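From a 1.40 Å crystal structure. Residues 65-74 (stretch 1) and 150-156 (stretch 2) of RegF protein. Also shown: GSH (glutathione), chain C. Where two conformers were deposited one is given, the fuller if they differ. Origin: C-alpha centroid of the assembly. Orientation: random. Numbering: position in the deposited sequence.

Stretch 1 (65-74) SNIINEYIDE
Stretch 2, residues 150-156: SMIDVAL

The closest approach in this contact is a methionine methyl against a backbone carbonyl: M151 CE lies 3.2 Å from N69 O, and also 3.7 Å from D73 CB and 4.3 Å from E70 N; no hydrogen bond crosses between the two stretches. The two segments belong to one chain and are at least 78 residues apart in sequence where they touch. Residues 65-74 are helical throughout, and residues 151-156 form the first turns of a second helix; both helices continue later in the chain. Their N-to-C directions make an angle of 146°, closer to antiparallel than to parallel, and their axes approach to 11.1 Å. The register follows from this: N66 CA is 7.1 Å from A155 CA, and N69 CA is 7.8 Å from M151 CA, so a step forward on one helix matches a step back on the other.

M151 points toward stretch 1 and is folded by its torsions (chi1 t at -174°, chi2 p at 73°, chi3 p at 81°). Its sulfur packs against N69, with M151 SD 3.8 Å from N69 CB, while CE, beyond the sulfur, lies against the backbone oxygen of the same residue. N69 O is already the acceptor for D73 N at 2.9 Å, so the methyl meets a carbonyl engaged in the helix ladder. D73 (chi1 t, -163°) also points toward stretch 2, but it offers CB to the methyl; its OD1 is hydrogen-bonded elsewhere in the structure.

N69 (chi1 m, -74°; chi2 -8°) points toward stretch 2 and touches two residues there, its ND2 coming 4.1 Å from V154 CG1 (V154 chi1 t, 168°). One turn earlier, N66 leaves its backbone sideways, yet its end comes nearer: with chi1 m at -76° and chi2 -16°, N66 OD1 lies 3.8 Å from A155 CB. The amide ends thus meet aliphatic carbon, and the buried surface is modest, 212 Å² over both sides.

S150, extended at phi/psi -147/176 with chi1 p, is the N-cap of the second helix: its OG accepts from I152 N at 3.1 Å, a capping bond, and its N donates to D153 OD2 at 2.8 Å. The next turn is held by A155 N to M151 O at 2.9 Å, with weak bonds from L156 N to I152 O and to D153 O, each 3.3 Å. At the start of stretch 1, S65 (chi1 p, 64°) holds a glutathione carboxylate: S65 N to GSH O11 is 2.9 Å, and S65 OG donates to GSH O12 at 2.8 Å.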

# COMPACT_ATOMS: atom_id res chain seq x y z
N SER A 65 6.82 1.64 -6.72
CA SER A 65 7.28 0.37 -7.31
C SER A 65 6.30 -0.78 -7.16
O SER A 65 6.06 -1.49 -8.17
CB SER A 65 8.67 0.02 -6.76
OG SER A 65 8.67 -0.21 -5.34
N ASN A 66 5.70 -0.97 -5.98
CA ASN A 66 4.83 -2.14 -5.87
C ASN A 66 3.53 -1.97 -6.66
O ASN A 66 2.95 -2.94 -7.11
CB ASN A 66 4.49 -2.42 -4.41
CG ASN A 66 5.62 -3.06 -3.66
OD1 ASN A 66 6.57 -3.59 -4.21
ND2 ASN A 66 5.51 -3.00 -2.33
N ILE A 67 3.10 -0.72 -6.85
CA ILE A 67 1.87 -0.43 -7.63
C ILE A 67 2.18 -0.61 -9.13
O ILE A 67 1.40 -1.21 -9.88
CB ILE A 67 1.40 1.01 -7.32
CG1 ILE A 67 0.90 1.04 -5.89
CG2 ILE A 67 0.31 1.42 -8.27
CD1 ILE A 67 0.37 2.35 -5.50
N ILE A 68 3.35 -0.14 -9.60
CA ILE A 68 3.78 -0.37 -10.95
C ILE A 68 3.79 -1.88 -11.20
O ILE A 68 3.31 -2.36 -12.22
CB ILE A 68 5.21 0.20 -11.11
CG1 ILE A 68 5.12 1.74 -11.13
CG2 ILE A 68 5.85 -0.35 -12.42
CD1 ILE A 68 6.56 2.43 -11.01
N ASN A 69 4.31 -2.63 -10.22
CA ASN A 69 4.46 -4.08 -10.44
C ASN A 69 3.14 -4.80 -10.47
O ASN A 69 2.97 -5.73 -11.26
CB ASN A 69 5.38 -4.66 -9.41
CG ASN A 69 6.81 -4.30 -9.68
OD1 ASN A 69 7.14 -3.73 -10.72
ND2 ASN A 69 7.69 -4.62 -8.71
N GLU A 70 2.16 -4.38 -9.64
CA GLU A 70 0.78 -4.89 -9.76
C GLU A 70 0.23 -4.67 -11.12
O GLU A 70 -0.39 -5.56 -11.70
CB GLU A 70 -0.17 -4.22 -8.76
CG GLU A 70 0.06 -4.65 -7.34
CD GLU A 70 -0.76 -5.84 -6.90
OE1 GLU A 70 -1.40 -6.50 -7.75
OE2 GLU A 70 -0.75 -6.11 -5.67
N TYR A 71 0.40 -3.45 -11.62
CA TYR A 71 -0.07 -3.14 -12.96
C TYR A 71 0.57 -4.06 -13.98
O TYR A 71 -0.14 -4.67 -14.78
CB TYR A 71 0.19 -1.65 -13.30
CG TYR A 71 -0.11 -1.35 -14.73
CD1 TYR A 71 -1.41 -1.24 -15.18
CD2 TYR A 71 0.92 -1.15 -15.63
CE1 TYR A 71 -1.68 -0.95 -16.51
CE2 TYR A 71 0.68 -0.87 -16.97
CZ TYR A 71 -0.61 -0.78 -17.40
OH TYR A 71 -0.88 -0.47 -18.71
N ILE A 72 1.89 -4.20 -13.94
CA ILE A 72 2.55 -5.02 -14.94
C ILE A 72 2.00 -6.47 -14.88
O ILE A 72 1.78 -7.10 -15.91
CB ILE A 72 4.06 -4.96 -14.77
CG1 ILE A 72 4.56 -3.57 -15.10
CG2 ILE A 72 4.71 -5.98 -15.75
CD1 ILE A 72 5.99 -3.35 -14.61
N ASP A 73 1.79 -6.96 -13.66
CA ASP A 73 1.32 -8.33 -13.51
C ASP A 73 -0.06 -8.51 -14.13
O ASP A 73 -0.37 -9.58 -14.66
CB ASP A 73 1.28 -8.71 -12.03
CG ASP A 73 1.20 -10.19 -11.81
OD1 ASP A 73 1.84 -10.96 -12.58
OD2 ASP A 73 0.48 -10.64 -10.89
N GLU A 74 -0.91 -7.48 -14.03
CA GLU A 74 -2.25 -7.57 -14.57
C GLU A 74 -2.24 -7.30 -16.07
O GLU A 74 -3.04 -7.90 -16.82
CB GLU A 74 -3.23 -6.65 -13.80
CG GLU A 74 -3.45 -7.11 -12.35
CD GLU A 74 -4.58 -6.37 -11.64
OE1 GLU A 74 -5.04 -5.34 -12.18
OE2 GLU A 74 -4.98 -6.84 -10.54
N SER A 150 6.84 -15.61 -6.58
CA SER A 150 5.79 -14.61 -6.69
C SER A 150 6.31 -13.21 -6.62
O SER A 150 7.51 -12.98 -6.38
CB SER A 150 4.69 -14.71 -5.59
OG SER A 150 5.22 -14.30 -4.34
N MET A 151 5.39 -12.27 -6.80
CA MET A 151 5.72 -10.83 -6.72
C MET A 151 6.28 -10.47 -5.35
O MET A 151 7.00 -9.50 -5.18
CB MET A 151 4.43 -10.05 -6.93
CG MET A 151 4.76 -8.60 -7.01
SD MET A 151 5.54 -8.34 -8.59
CE MET A 151 4.07 -8.26 -9.62
N ILE A 152 5.93 -11.26 -4.35
CA ILE A 152 6.47 -11.00 -3.03
C ILE A 152 7.99 -11.22 -2.96
O ILE A 152 8.76 -10.45 -2.37
CB ILE A 152 5.66 -11.74 -1.91
CG1 ILE A 152 4.13 -11.72 -2.13
CG2 ILE A 152 6.03 -11.13 -0.56
CD1 ILE A 152 3.44 -10.50 -2.61
N ASP A 153 8.43 -12.28 -3.63
CA ASP A 153 9.87 -12.50 -3.82
C ASP A 153 10.54 -11.37 -4.62
O ASP A 153 11.62 -10.88 -4.29
CB ASP A 153 10.10 -13.82 -4.55
CG ASP A 153 9.45 -14.99 -3.82
OD1 ASP A 153 9.93 -15.34 -2.71
OD2 ASP A 153 8.48 -15.56 -4.33
N VAL A 154 9.84 -10.91 -5.63
CA VAL A 154 10.35 -9.81 -6.43
C VAL A 154 10.58 -8.58 -5.57
O VAL A 154 11.64 -7.92 -5.68
CB VAL A 154 9.37 -9.45 -7.55
CG1 VAL A 154 9.74 -8.10 -8.21
CG2 VAL A 154 9.32 -10.57 -8.59
N ALA A 155 9.61 -8.25 -4.71
CA ALA A 155 9.70 -7.00 -3.94
C ALA A 155 10.90 -7.04 -2.94
O ALA A 155 11.54 -6.03 -2.70
CB ALA A 155 8.38 -6.78 -3.22
N LEU A 156 11.19 -8.22 -2.38
CA LEU A 156 12.24 -8.33 -1.41
C LEU A 156 13.64 -8.47 -2.04
O LEU A 156 14.62 -8.07 -1.44
CB LEU A 156 11.95 -9.57 -0.56
CG LEU A 156 12.99 -9.90 0.52
CD1 LEU A 156 13.16 -8.74 1.53
CD2 LEU A 156 12.57 -11.18 1.26
N1 GSH C . 8.10 4.26 -2.27
CA1 GSH C . 8.94 4.41 -3.50
C1 GSH C . 8.76 3.23 -4.39
O11 GSH C . 8.85 3.36 -5.63
O12 GSH C . 8.57 2.13 -3.84
CB1 GSH C . 10.40 4.70 -3.14
CG1 GSH C . 11.25 5.11 -4.35
CD1 GSH C . 12.56 5.73 -3.88
OE1 GSH C . 12.89 5.82 -2.72
N2 GSH C . 13.36 6.10 -4.95
CA2 GSH C . 14.64 6.75 -4.65
C2 GSH C . 14.57 8.13 -5.25
O2 GSH C . 14.08 8.45 -6.31
CB2 GSH C . 15.84 6.09 -5.26
SG2 GSH C . 16.04 4.39 -4.80
N3 GSH C . 15.29 9.13 -4.46
CA3 GSH C . 15.33 10.52 -4.88
C3 GSH C . 14.65 11.32 -3.81
O31 GSH C . 13.99 10.84 -2.82
O32 GSH C . 14.74 12.56 -3.95